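Local atomic coordinates of F5/8 type C domain protein (Bacteroides ovatus, PDB entry 4ZRX), a protein that probably hydrolyses alpha-L-fucosidic linkages in glycans and carries a C-terminal F5/8 type C domain that may bind sugar. Residues 53-59 with 294-298; 75-81 with 126-130; 178-184 with 214-220. Residue numbers count along the deposited sequence, not the author numbering.

How the contacts relate
All three contacts belong to the TIM-barrel part of the chain, and no two of them touch. Contact 3 is buried in the barrel wall, where strands 181-184 and 216-219 lie side by side and backbone hydrogen bonds do most of the work. Contact 2, also buried, belongs to the outer layer: helices 77-86 and 126-137 pack through apolar side chains, with two waters at one end. Contact 1, partly buried, joins helix 52-56 and the turn after it, beyond strand 44-48, to the loop that follows strand 279-290; there one carboxylate accepts three hydrogen bonds. Contact 1 closes a long loop containing the other two, and helices 52-56 and 77-86 follow each other in sequence.

Contact 1 of 3, residues 53-59 with 294-298; sequences NTFTGRE and GWFYH
This is a contact between the end of a short helix with the turn after it (53-59) and an irregular loop (294-298), on the TIM barrel where strands 44-48 and 279-290 finish, the side on which such barrels carry their active sites. Gly-57 leaves the helix with positive phi (81°/17°), its N bonded to Asn-53 O at 3.0 Å, and Arg-58 then extends so that Glu-59 can curl back (chi1 -79°, chi2 -71°). CA atoms approach at 5.6 Å for Thr-54 and Tyr-297, and at 6.2 Å for Gly-57 and His-298. A CB on Gly-294 would clash with Glu-59 OE2.

Phe-296 (chi1 -74°) turns its ring face to Asn-53, whose CB lies 3.7 Å from the ring centroid in a CH-pi contact; His-49 and His-98 meet the same ring edge-to-face. Trp-295 stacks on His-49, bonds Glu-230 through NE1, and lies about 4 Å from a bound ethanediol, consistent with a pocket here. One water accepts from Thr-54 OG1 (2.8 Å) and Tyr-297 N (3.0 Å), another donates to Thr-54 O (3.0 Å) and Tyr-297 O (2.8 Å); Thr-54 OG1 also hydrogen-bonds Gly-51 N. Glu-59 ties the segments together: OE1 accepts from Trp-295 N at 2.8 Å, while OE2 accepts from Phe-296 N at 3.0 Å and from His-298 NE2 at 2.8 Å.

Contact 2 of 3, residues 75-81 with 126-130; sequences LDAEQWV and VVKEL
Helices 77-81 and 126-130, neighbours in the outer layer of the TIM barrel, cross at -52° with their axes 9.9 Å apart. Asp-76 is the N-cap of the first, OD1 accepting a weak bond from Gln-79 N. On the second helix, Val-126 (chi1 t) sets CG1 4.0 Å from Trp-80 CH2 and CG2 4.4 Å from Leu-75 CD1. The carbonyl O of Glu-129 is 3.6 Å from Ala-77 CB. Its side-chain OE1 (chi1 m, chi2 t) takes a hydrogen bond of 2.7 Å from each of two waters, one donating to Leu-75 O, the other accepting from Ala-77 N; OE2 forms a salt bridge with Lys-120. At Leu-130 the backbones come nearest, 5.2 Å from its CA to that of Ala-77, and chi angles t, p bring CD1 to 3.5 Å from Val-81 CG2 and 4.1 Å from Trp-80 CE3. No direct hydrogen bond crosses, so the helices hold by apolar packing, with polar linkage confined to the waters at Glu-129.

Contact 3 of 3, residues 178-184 with 214-220; sequences EVHEVWF and KAVMAIM
Ile-219 and Trp-183 form one apolar patch: Ile-219 CG1 lies over the face of the Trp-183 six-membered ring, 3.4 Å from its centroid, and Ala-218 CB is 3.8 Å from Trp-183 CD1. The indole takes an unusual chi1 of -138°, and its NE1 bonds Glu-286. Phe-184 (chi1 m) turns its ring edge to selenomethionine Met-217, whose CE is 3.6 Å from Phe-184 CD2 and whose SE is 5.2 Å from the ring centroid, a Met-aromatic contact. Phe-184 CB meets Met-220 CB at 3.9 Å.

Between these side chains run two parallel strands, 181-184 and 216-219, axes 4.8 Å apart and inclined by 28°, paired Glu-181 with Val-216, Val-182 with Met-217, Trp-183 with Ala-218 and Phe-184 with Ile-219 (CA-CA 5.7 Å). They are adjacent staves of the TIM barrel, joined through helix 201-211 as a beta-alpha-beta unit. Val-182 and Met-217 point to the helix side, towards helices 158-174 and 201-211; Glu-181, Val-216, Trp-183 and Ala-218 occupy the other face.

Hydrogen bonds alternate along the pair: Val-216 N to His-180 O (3.1 Å), Val-182 N to Val-216 O (2.9 Å), Ala-218 N to Val-182 O (2.8 Å), Phe-184 N to Ala-218 O (3.0 Å), then Met-220 N to Phe-184 O (2.9 Å), although Ile-219 has positive phi (82°/-86°) and its side chain diverges from that of Phe-184. At the opposite end, an extended Lys-214 makes a salt bridge, NZ to Glu-178 OE2 at 2.8 Å, and a water joins that NZ (3.1 Å) to His-180 NE2 (2.9 Å).

Contact 1 of 3, residues 53-59 with 294-298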
loop_
_atom_site.group_PDB
_atom_site.type_symbol
_atom_site.label_atom_id
_atom_site.label_comp_id
_atom_site.label_asym_id
_atom_site.label_seq_id
_atom_site.Cartn_x
_atom_site.Cartn_y
_atom_site.Cartn_z
ATOM N N ASN A 53 2.310 -19.160 10.859
ATOM C CA ASN A 53 1.587 -18.047 11.479
ATOM C C ASN A 53 0.119 -18.041 11.090
ATOM O O ASN A 53 -0.744 -17.561 11.855
ATOM C CB ASN A 53 2.164 -16.703 11.093
ATOM C CG ASN A 53 3.504 -16.421 11.671
ATOM O OD1 ASN A 53 4.089 -17.189 12.431
ATOM N ND2 ASN A 53 4.020 -15.288 11.293
ATOM N N THR A 54 -0.196 -18.554 9.892
ATOM C CA THR A 54 -1.572 -18.649 9.467
ATOM C C THR A 54 -2.386 -19.507 10.448
ATOM O O THR A 54 -3.588 -19.267 10.647
ATOM C CB THR A 54 -1.647 -19.296 8.068
ATOM O OG1 THR A 54 -0.784 -18.598 7.169
ATOM C CG2 THR A 54 -3.067 -19.336 7.527
ATOM N N PHE A 55 -1.726 -20.508 11.039
ATOM C CA PHE A 55 -2.367 -21.489 11.923
ATOM C C PHE A 55 -2.303 -21.133 13.394
ATOM O O PHE A 55 -3.082 -21.682 14.194
ATOM C CB PHE A 55 -1.825 -22.893 11.646
ATOM C CG PHE A 55 -2.142 -23.324 10.255
ATOM C CD1 PHE A 55 -3.336 -23.944 9.955
ATOM C CD2 PHE A 55 -1.288 -22.971 9.221
ATOM C CE1 PHE A 55 -3.665 -24.278 8.629
ATOM C CE2 PHE A 55 -1.624 -23.258 7.906
ATOM C CZ PHE A 55 -2.820 -23.902 7.613
ATOM N N THR A 56 -1.378 -20.249 13.771
ATOM C CA THR A 56 -1.312 -19.815 15.158
ATOM C C THR A 56 -2.041 -18.506 15.437
ATOM O O THR A 56 -2.289 -18.167 16.598
ATOM C CB THR A 56 0.154 -19.591 15.584
ATOM O OG1 THR A 56 0.765 -18.586 14.753
ATOM C CG2 THR A 56 0.907 -20.848 15.494
ATOM N N GLY A 57 -2.319 -17.744 14.393
ATOM C CA GLY A 57 -2.920 -16.435 14.507
ATOM C C GLY A 57 -1.952 -15.328 14.845
ATOM O O GLY A 57 -2.367 -14.273 15.202
ATOM N N ARG A 58 -0.658 -15.540 14.683
ATOM C CA ARG A 58 0.326 -14.553 15.020
ATOM C C ARG A 58 0.785 -13.783 13.782
ATOM O O ARG A 58 0.799 -14.323 12.716
ATOM C CB ARG A 58 1.535 -15.248 15.619
ATOM C CG ARG A 58 1.232 -15.819 16.981
ATOM C CD ARG A 58 2.440 -16.511 17.466
ATOM N NE ARG A 58 2.148 -17.069 18.763
ATOM C CZ ARG A 58 2.800 -18.061 19.349
ATOM N NH1 ARG A 58 3.849 -18.691 18.767
ATOM N NH2 ARG A 58 2.347 -18.446 20.550
ATOM N N GLU A 59 1.142 -12.521 13.927
ATOM C CA GLU A 59 1.765 -11.797 12.843
ATOM C C GLU A 59 3.242 -12.117 12.715
ATOM O O GLU A 59 3.751 -12.175 11.607
ATOM C CB GLU A 59 1.572 -10.253 12.981
ATOM C CG GLU A 59 0.143 -9.836 12.522
ATOM C CD GLU A 59 0.021 -9.966 10.993
ATOM O OE1 GLU A 59 0.699 -9.172 10.292
ATOM O OE2 GLU A 59 -0.721 -10.868 10.533
ATOM N N GLY A 294 -3.584 -7.080 8.973
ATOM C CA GLY A 294 -2.397 -7.890 9.161
ATOM C C GLY A 294 -1.906 -8.490 7.818
ATOM O O GLY A 294 -2.609 -8.443 6.822
ATOM N N TRP A 295 -0.674 -8.964 7.807
ATOM C CA TRP A 295 -0.104 -9.669 6.684
ATOM C C TRP A 295 -0.570 -11.088 6.575
ATOM O O TRP A 295 -0.762 -11.606 5.470
ATOM C CB TRP A 295 1.436 -9.604 6.741
ATOM C CG TRP A 295 1.999 -8.207 6.689
ATOM C CD1 TRP A 295 2.463 -7.462 7.740
ATOM C CD2 TRP A 295 2.172 -7.431 5.521
ATOM N NE1 TRP A 295 2.898 -6.231 7.284
ATOM C CE2 TRP A 295 2.713 -6.190 5.916
ATOM C CE3 TRP A 295 1.957 -7.670 4.182
ATOM C CZ2 TRP A 295 3.061 -5.193 4.976
ATOM C CZ3 TRP A 295 2.233 -6.679 3.271
ATOM C CH2 TRP A 295 2.812 -5.459 3.664
ATOM N N PHE A 296 -0.641 -11.799 7.702
ATOM C CA PHE A 296 -1.111 -13.161 7.681
ATOM C C PHE A 296 -2.618 -13.184 7.814
ATOM O O PHE A 296 -3.237 -12.170 8.162
ATOM C CB PHE A 296 -0.436 -14.006 8.754
ATOM C CG PHE A 296 0.984 -14.347 8.416
ATOM C CD1 PHE A 296 2.006 -13.481 8.738
ATOM C CD2 PHE A 296 1.292 -15.483 7.700
ATOM C CE1 PHE A 296 3.332 -13.780 8.401
ATOM C CE2 PHE A 296 2.589 -15.765 7.355
ATOM C CZ PHE A 296 3.598 -14.935 7.695
ATOM N N TYR A 297 -3.200 -14.308 7.436
ATOM C CA TYR A 297 -4.649 -14.473 7.474
ATOM C C TYR A 297 -5.166 -14.537 8.925
ATOM O O TYR A 297 -4.677 -15.355 9.737
ATOM C CB TYR A 297 -5.073 -15.708 6.735
ATOM C CG TYR A 297 -6.548 -15.862 6.825
ATOM C CD1 TYR A 297 -7.413 -15.205 5.925
ATOM C CD2 TYR A 297 -7.089 -16.626 7.840
ATOM C CE1 TYR A 297 -8.788 -15.304 6.070
ATOM C CE2 TYR A 297 -8.492 -16.786 7.980
ATOM C CZ TYR A 297 -9.326 -16.108 7.098
ATOM O OH TYR A 297 -10.708 -16.224 7.213
ATOM N N HIS A 298 -6.168 -13.709 9.227
ATOM C CA HIS A 298 -6.894 -13.827 10.497
ATOM C C HIS A 298 -8.350 -13.814 10.173
ATOM O O HIS A 298 -8.814 -12.897 9.514
ATOM C CB HIS A 298 -6.603 -12.640 11.390
ATOM C CG HIS A 298 -5.159 -12.464 11.635
ATOM N ND1 HIS A 298 -4.459 -13.243 12.528
ATOM C CD2 HIS A 298 -4.258 -11.651 11.040
ATOM C CE1 HIS A 298 -3.174 -12.914 12.463
ATOM N NE2 HIS A 298 -3.027 -11.955 11.568
HETATM O O HOH W 1 -1.883 -16.469 5.804
HETATM O O HOH W 2 -5.257 -17.082 11.910
#

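Contact 2 of 3, residues 75-81 with 126-130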
loop_
_atom_site.group_PDB
_atom_site.type_symbol
_atom_site.label_atom_id
_atom_site.label_comp_id
_atom_site.label_asym_id
_atom_site.label_seq_id
_atom_site.Cartn_x
_atom_site.Cartn_y
_atom_site.Cartn_z
ATOM N N LEU A 75 -5.561 -27.191 0.497
ATOM C CA LEU A 75 -4.728 -26.180 -0.134
ATOM C C LEU A 75 -4.861 -26.302 -1.652
ATOM O O LEU A 75 -4.813 -27.427 -2.214
ATOM C CB LEU A 75 -3.295 -26.325 0.280
ATOM C CG LEU A 75 -2.341 -25.251 -0.244
ATOM C CD1 LEU A 75 -1.313 -24.828 0.825
ATOM C CD2 LEU A 75 -1.639 -25.665 -1.508
ATOM N N ASP A 76 -4.995 -25.157 -2.328
ATOM C CA ASP A 76 -5.099 -25.124 -3.767
ATOM C C ASP A 76 -4.402 -23.874 -4.290
ATOM O O ASP A 76 -5.016 -22.777 -4.362
ATOM C CB ASP A 76 -6.550 -25.196 -4.136
ATOM C CG ASP A 76 -6.783 -25.260 -5.640
ATOM O OD1 ASP A 76 -5.830 -25.204 -6.437
ATOM O OD2 ASP A 76 -7.975 -25.311 -5.985
ATOM N N ALA A 77 -3.128 -24.027 -4.651
ATOM C CA ALA A 77 -2.363 -22.937 -5.201
ATOM C C ALA A 77 -2.794 -22.479 -6.595
ATOM O O ALA A 77 -2.565 -21.293 -6.948
ATOM C CB ALA A 77 -0.903 -23.233 -5.202
ATOM N N GLU A 78 -3.451 -23.354 -7.355
ATOM C CA GLU A 78 -4.090 -22.950 -8.620
ATOM C C GLU A 78 -5.180 -21.906 -8.358
ATOM O O GLU A 78 -5.347 -20.981 -9.132
ATOM C CB GLU A 78 -4.690 -24.085 -9.459
ATOM C CG GLU A 78 -3.713 -25.119 -9.934
ATOM C CD GLU A 78 -4.321 -26.097 -10.999
ATOM O OE1 GLU A 78 -5.445 -25.849 -11.443
ATOM O OE2 GLU A 78 -3.647 -27.064 -11.373
ATOM N N GLN A 79 -5.913 -22.058 -7.247
ATOM C CA GLN A 79 -6.940 -21.091 -6.875
ATOM C C GLN A 79 -6.317 -19.746 -6.570
ATOM O O GLN A 79 -6.815 -18.698 -6.975
ATOM C CB GLN A 79 -7.772 -21.606 -5.718
ATOM C CG GLN A 79 -8.920 -20.704 -5.315
ATOM C CD GLN A 79 -8.709 -19.875 -4.022
ATOM O OE1 GLN A 79 -7.602 -19.706 -3.508
ATOM N NE2 GLN A 79 -9.818 -19.373 -3.498
ATOM N N TRP A 80 -5.173 -19.774 -5.887
ATOM C CA TRP A 80 -4.446 -18.541 -5.642
ATOM C C TRP A 80 -4.057 -17.842 -6.966
ATOM O O TRP A 80 -4.295 -16.659 -7.155
ATOM C CB TRP A 80 -3.163 -18.728 -4.820
ATOM C CG TRP A 80 -3.242 -19.509 -3.573
ATOM C CD1 TRP A 80 -4.352 -19.969 -2.951
ATOM C CD2 TRP A 80 -2.141 -19.942 -2.794
ATOM N NE1 TRP A 80 -3.996 -20.658 -1.806
ATOM C CE2 TRP A 80 -2.640 -20.677 -1.723
ATOM C CE3 TRP A 80 -0.750 -19.773 -2.895
ATOM C CZ2 TRP A 80 -1.826 -21.264 -0.766
ATOM C CZ3 TRP A 80 0.039 -20.380 -1.945
ATOM C CH2 TRP A 80 -0.504 -21.104 -0.895
ATOM N N VAL A 81 -3.359 -18.572 -7.829
ATOM C CA VAL A 81 -2.773 -17.964 -8.994
ATOM C C VAL A 81 -3.838 -17.591 -9.995
ATOM O O VAL A 81 -3.748 -16.521 -10.628
ATOM C CB VAL A 81 -1.681 -18.829 -9.624
ATOM C CG1 VAL A 81 -1.167 -18.183 -10.874
ATOM C CG2 VAL A 81 -0.522 -19.059 -8.649
ATOM N N VAL A 126 4.840 -26.463 -0.514
ATOM C CA VAL A 126 3.945 -25.351 -0.909
ATOM C C VAL A 126 4.568 -24.605 -2.065
ATOM O O VAL A 126 3.873 -24.139 -2.957
ATOM C CB VAL A 126 3.688 -24.400 0.223
ATOM C CG1 VAL A 126 2.772 -23.277 -0.201
ATOM C CG2 VAL A 126 3.049 -25.173 1.420
ATOM N N VAL A 127 5.882 -24.457 -1.998
ATOM C CA VAL A 127 6.604 -23.715 -3.029
ATOM C C VAL A 127 6.428 -24.420 -4.372
ATOM O O VAL A 127 6.172 -23.786 -5.392
ATOM C CB VAL A 127 8.083 -23.533 -2.650
ATOM C CG1 VAL A 127 8.844 -22.690 -3.656
ATOM C CG2 VAL A 127 8.261 -22.910 -1.246
ATOM N N LYS A 128 6.529 -25.745 -4.372
ATOM C CA LYS A 128 6.310 -26.523 -5.548
ATOM C C LYS A 128 4.899 -26.371 -6.087
ATOM O O LYS A 128 4.724 -26.201 -7.296
ATOM C CB LYS A 128 6.614 -28.003 -5.255
ATOM C CG LYS A 128 6.483 -28.907 -6.522
ATOM C CD LYS A 128 6.893 -30.365 -6.222
ATOM C CE LYS A 128 6.006 -30.975 -5.189
ATOM N NZ LYS A 128 4.520 -30.621 -5.236
ATOM N N GLU A 129 3.881 -26.453 -5.232
ATOM C CA GLU A 129 2.522 -26.320 -5.695
ATOM C C GLU A 129 2.284 -24.922 -6.309
ATOM O O GLU A 129 1.597 -24.817 -7.331
ATOM C CB GLU A 129 1.527 -26.563 -4.576
ATOM C CG GLU A 129 1.650 -27.975 -4.030
ATOM C CD GLU A 129 0.421 -28.548 -3.357
ATOM O OE1 GLU A 129 -0.691 -28.095 -3.646
ATOM O OE2 GLU A 129 0.583 -29.561 -2.591
ATOM N N LEU A 130 2.854 -23.891 -5.685
ATOM C CA LEU A 130 2.726 -22.542 -6.227
ATOM C C LEU A 130 3.420 -22.460 -7.589
ATOM O O LEU A 130 2.876 -21.882 -8.554
ATOM C CB LEU A 130 3.312 -21.484 -5.283
ATOM C CG LEU A 130 3.182 -20.053 -5.812
ATOM C CD1 LEU A 130 1.768 -19.681 -6.087
ATOM C CD2 LEU A 130 3.799 -19.124 -4.764
HETATM O O HOH W 3 -2.709 -29.093 -2.091
HETATM O O HOH W 4 -2.023 -26.582 -5.418
#

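Contact 3 of 3, residues 178-184 with 214-220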
loop_
_atom_site.group_PDB
_atom_site.type_symbol
_atom_site.label_atom_id
_atom_site.label_comp_id
_atom_site.label_asym_id
_atom_site.label_seq_id
_atom_site.Cartn_x
_atom_site.Cartn_y
_atom_site.Cartn_z
ATOM N N GLU A 178 12.189 -20.209 -12.934
ATOM C CA GLU A 178 12.649 -18.840 -12.960
ATOM C C GLU A 178 12.009 -18.037 -11.831
ATOM O O GLU A 178 10.817 -18.174 -11.566
ATOM C CB GLU A 178 12.264 -18.170 -14.297
ATOM C CG GLU A 178 12.981 -18.555 -15.535
ATOM C CD GLU A 178 12.692 -17.514 -16.643
ATOM O OE1 GLU A 178 11.705 -16.689 -16.533
ATOM O OE2 GLU A 178 13.521 -17.464 -17.533
ATOM N N VAL A 179 12.830 -17.201 -11.222
ATOM C CA VAL A 179 12.474 -16.396 -10.097
ATOM C C VAL A 179 12.778 -14.939 -10.463
ATOM O O VAL A 179 13.918 -14.630 -10.848
ATOM C CB VAL A 179 13.278 -16.767 -8.853
ATOM C CG1 VAL A 179 12.997 -15.816 -7.717
ATOM C CG2 VAL A 179 12.991 -18.192 -8.440
ATOM N N HIS A 180 11.778 -14.070 -10.384
ATOM C CA HIS A 180 11.942 -12.672 -10.796
ATOM C C HIS A 180 12.264 -11.696 -9.660
ATOM O O HIS A 180 12.746 -10.601 -9.928
ATOM C CB HIS A 180 10.760 -12.213 -11.595
ATOM C CG HIS A 180 10.814 -12.609 -13.037
ATOM N ND1 HIS A 180 10.451 -13.868 -13.490
ATOM C CD2 HIS A 180 11.245 -11.927 -14.129
ATOM C CE1 HIS A 180 10.638 -13.937 -14.801
ATOM N NE2 HIS A 180 11.106 -12.767 -15.207
ATOM N N GLU A 181 12.007 -12.074 -8.416
ATOM C CA GLU A 181 12.290 -11.184 -7.299
ATOM C C GLU A 181 12.594 -12.036 -6.083
ATOM O O GLU A 181 11.881 -13.020 -5.856
ATOM C CB GLU A 181 11.096 -10.212 -7.027
ATOM C CG GLU A 181 11.281 -9.218 -5.866
ATOM C CD GLU A 181 10.307 -8.053 -5.841
ATOM O OE1 GLU A 181 9.569 -7.858 -6.807
ATOM O OE2 GLU A 181 10.376 -7.259 -4.859
ATOM N N VAL A 182 13.608 -11.620 -5.318
ATOM C CA VAL A 182 14.014 -12.218 -4.063
ATOM C C VAL A 182 13.971 -11.149 -2.996
ATOM O O VAL A 182 14.652 -10.119 -3.121
ATOM C CB VAL A 182 15.451 -12.812 -4.126
ATOM C CG1 VAL A 182 15.808 -13.437 -2.843
ATOM C CG2 VAL A 182 15.491 -13.858 -5.249
ATOM N N TRP A 183 13.072 -11.342 -2.015
ATOM C CA TRP A 183 12.786 -10.326 -1.033
ATOM C C TRP A 183 13.495 -10.692 0.260
ATOM O O TRP A 183 13.245 -11.777 0.824
ATOM C CB TRP A 183 11.269 -10.302 -0.799
ATOM C CG TRP A 183 10.623 -8.983 -0.693
ATOM C CD1 TRP A 183 10.202 -8.217 -1.736
ATOM C CD2 TRP A 183 10.194 -8.288 0.496
ATOM N NE1 TRP A 183 9.595 -7.097 -1.303
ATOM C CE2 TRP A 183 9.529 -7.112 0.060
ATOM C CE3 TRP A 183 10.399 -8.469 1.859
ATOM C CZ2 TRP A 183 8.990 -6.176 0.958
ATOM C CZ3 TRP A 183 9.869 -7.563 2.732
ATOM C CH2 TRP A 183 9.134 -6.444 2.291
ATOM N N PHE A 184 14.372 -9.795 0.715
ATOM C CA PHE A 184 15.095 -9.954 1.973
ATOM C C PHE A 184 14.699 -8.853 2.942
ATOM O O PHE A 184 15.185 -7.717 2.911
ATOM C CB PHE A 184 16.601 -9.908 1.697
ATOM C CG PHE A 184 17.160 -11.076 0.896
ATOM C CD1 PHE A 184 16.732 -12.376 1.089
ATOM C CD2 PHE A 184 18.248 -10.862 0.059
ATOM C CE1 PHE A 184 17.305 -13.423 0.416
ATOM C CE2 PHE A 184 18.861 -11.918 -0.638
ATOM C CZ PHE A 184 18.371 -13.225 -0.476
ATOM N N LYS A 214 17.612 -13.049 -14.191
ATOM C CA LYS A 214 16.555 -12.066 -14.354
ATOM C C LYS A 214 16.096 -11.442 -13.044
ATOM O O LYS A 214 15.338 -10.427 -13.087
ATOM C CB LYS A 214 15.342 -12.696 -15.009
ATOM C CG LYS A 214 15.598 -13.094 -16.440
ATOM C CD LYS A 214 14.378 -13.761 -17.010
ATOM C CE LYS A 214 14.483 -13.995 -18.535
ATOM N NZ LYS A 214 13.455 -15.019 -18.815
ATOM N N ALA A 215 16.484 -12.032 -11.899
ATOM C CA ALA A 215 15.924 -11.653 -10.578
ATOM C C ALA A 215 16.452 -10.323 -10.123
ATOM O O ALA A 215 17.625 -9.981 -10.409
ATOM C CB ALA A 215 16.234 -12.644 -9.544
ATOM N N VAL A 216 15.618 -9.596 -9.389
ATOM C CA VAL A 216 16.067 -8.473 -8.596
ATOM C C VAL A 216 16.111 -8.842 -7.087
ATOM O O VAL A 216 15.244 -9.589 -6.614
ATOM C CB VAL A 216 15.198 -7.202 -8.792
ATOM C CG1 VAL A 216 15.454 -6.625 -10.172
ATOM C CG2 VAL A 216 13.728 -7.476 -8.575
HETATM N N MSE A 217 17.114 -8.330 -6.395
HETATM C CA MSE A 217 17.276 -8.499 -4.946
HETATM C C MSE A 217 16.706 -7.281 -4.262
HETATM O O MSE A 217 17.152 -6.160 -4.463
HETATM C CB MSE A 217 18.754 -8.695 -4.589
HETATM C CG MSE A 217 18.989 -9.043 -3.129
HETATM SE SE MSE A 217 20.865 -9.416 -2.962
HETATM C CE MSE A 217 21.275 -9.226 -1.095
ATOM N N ALA A 218 15.629 -7.491 -3.488
ATOM C CA ALA A 218 14.816 -6.421 -2.911
ATOM C C ALA A 218 14.927 -6.246 -1.405
ATOM O O ALA A 218 15.072 -7.214 -0.650
ATOM C CB ALA A 218 13.375 -6.691 -3.266
ATOM N N ILE A 219 14.848 -4.974 -0.995
ATOM C CA ILE A 219 14.719 -4.486 0.381
ATOM C C ILE A 219 16.117 -4.469 0.978
ATOM O O ILE A 219 16.792 -3.422 0.911
ATOM C CB ILE A 219 13.677 -5.238 1.228
ATOM C CG1 ILE A 219 12.391 -5.471 0.438
ATOM C CG2 ILE A 219 13.481 -4.539 2.558
ATOM C CD1 ILE A 219 11.657 -4.217 -0.107
HETATM N N MSE A 220 16.590 -5.587 1.529
HETATM C CA MSE A 220 18.024 -5.722 1.870
HETATM C C MSE A 220 18.635 -6.249 0.585
HETATM O O MSE A 220 18.885 -7.446 0.390
HETATM C CB MSE A 220 18.265 -6.656 3.062
HETATM C CG MSE A 220 17.696 -6.197 4.347
HETATM SE SE MSE A 220 18.264 -4.414 4.885
HETATM C CE MSE A 220 20.106 -4.793 5.076
HETATM O O HOH W 5 12.455 -8.766 -12.234
HETATM O O HOH W 6 11.165 -12.982 -18.103
#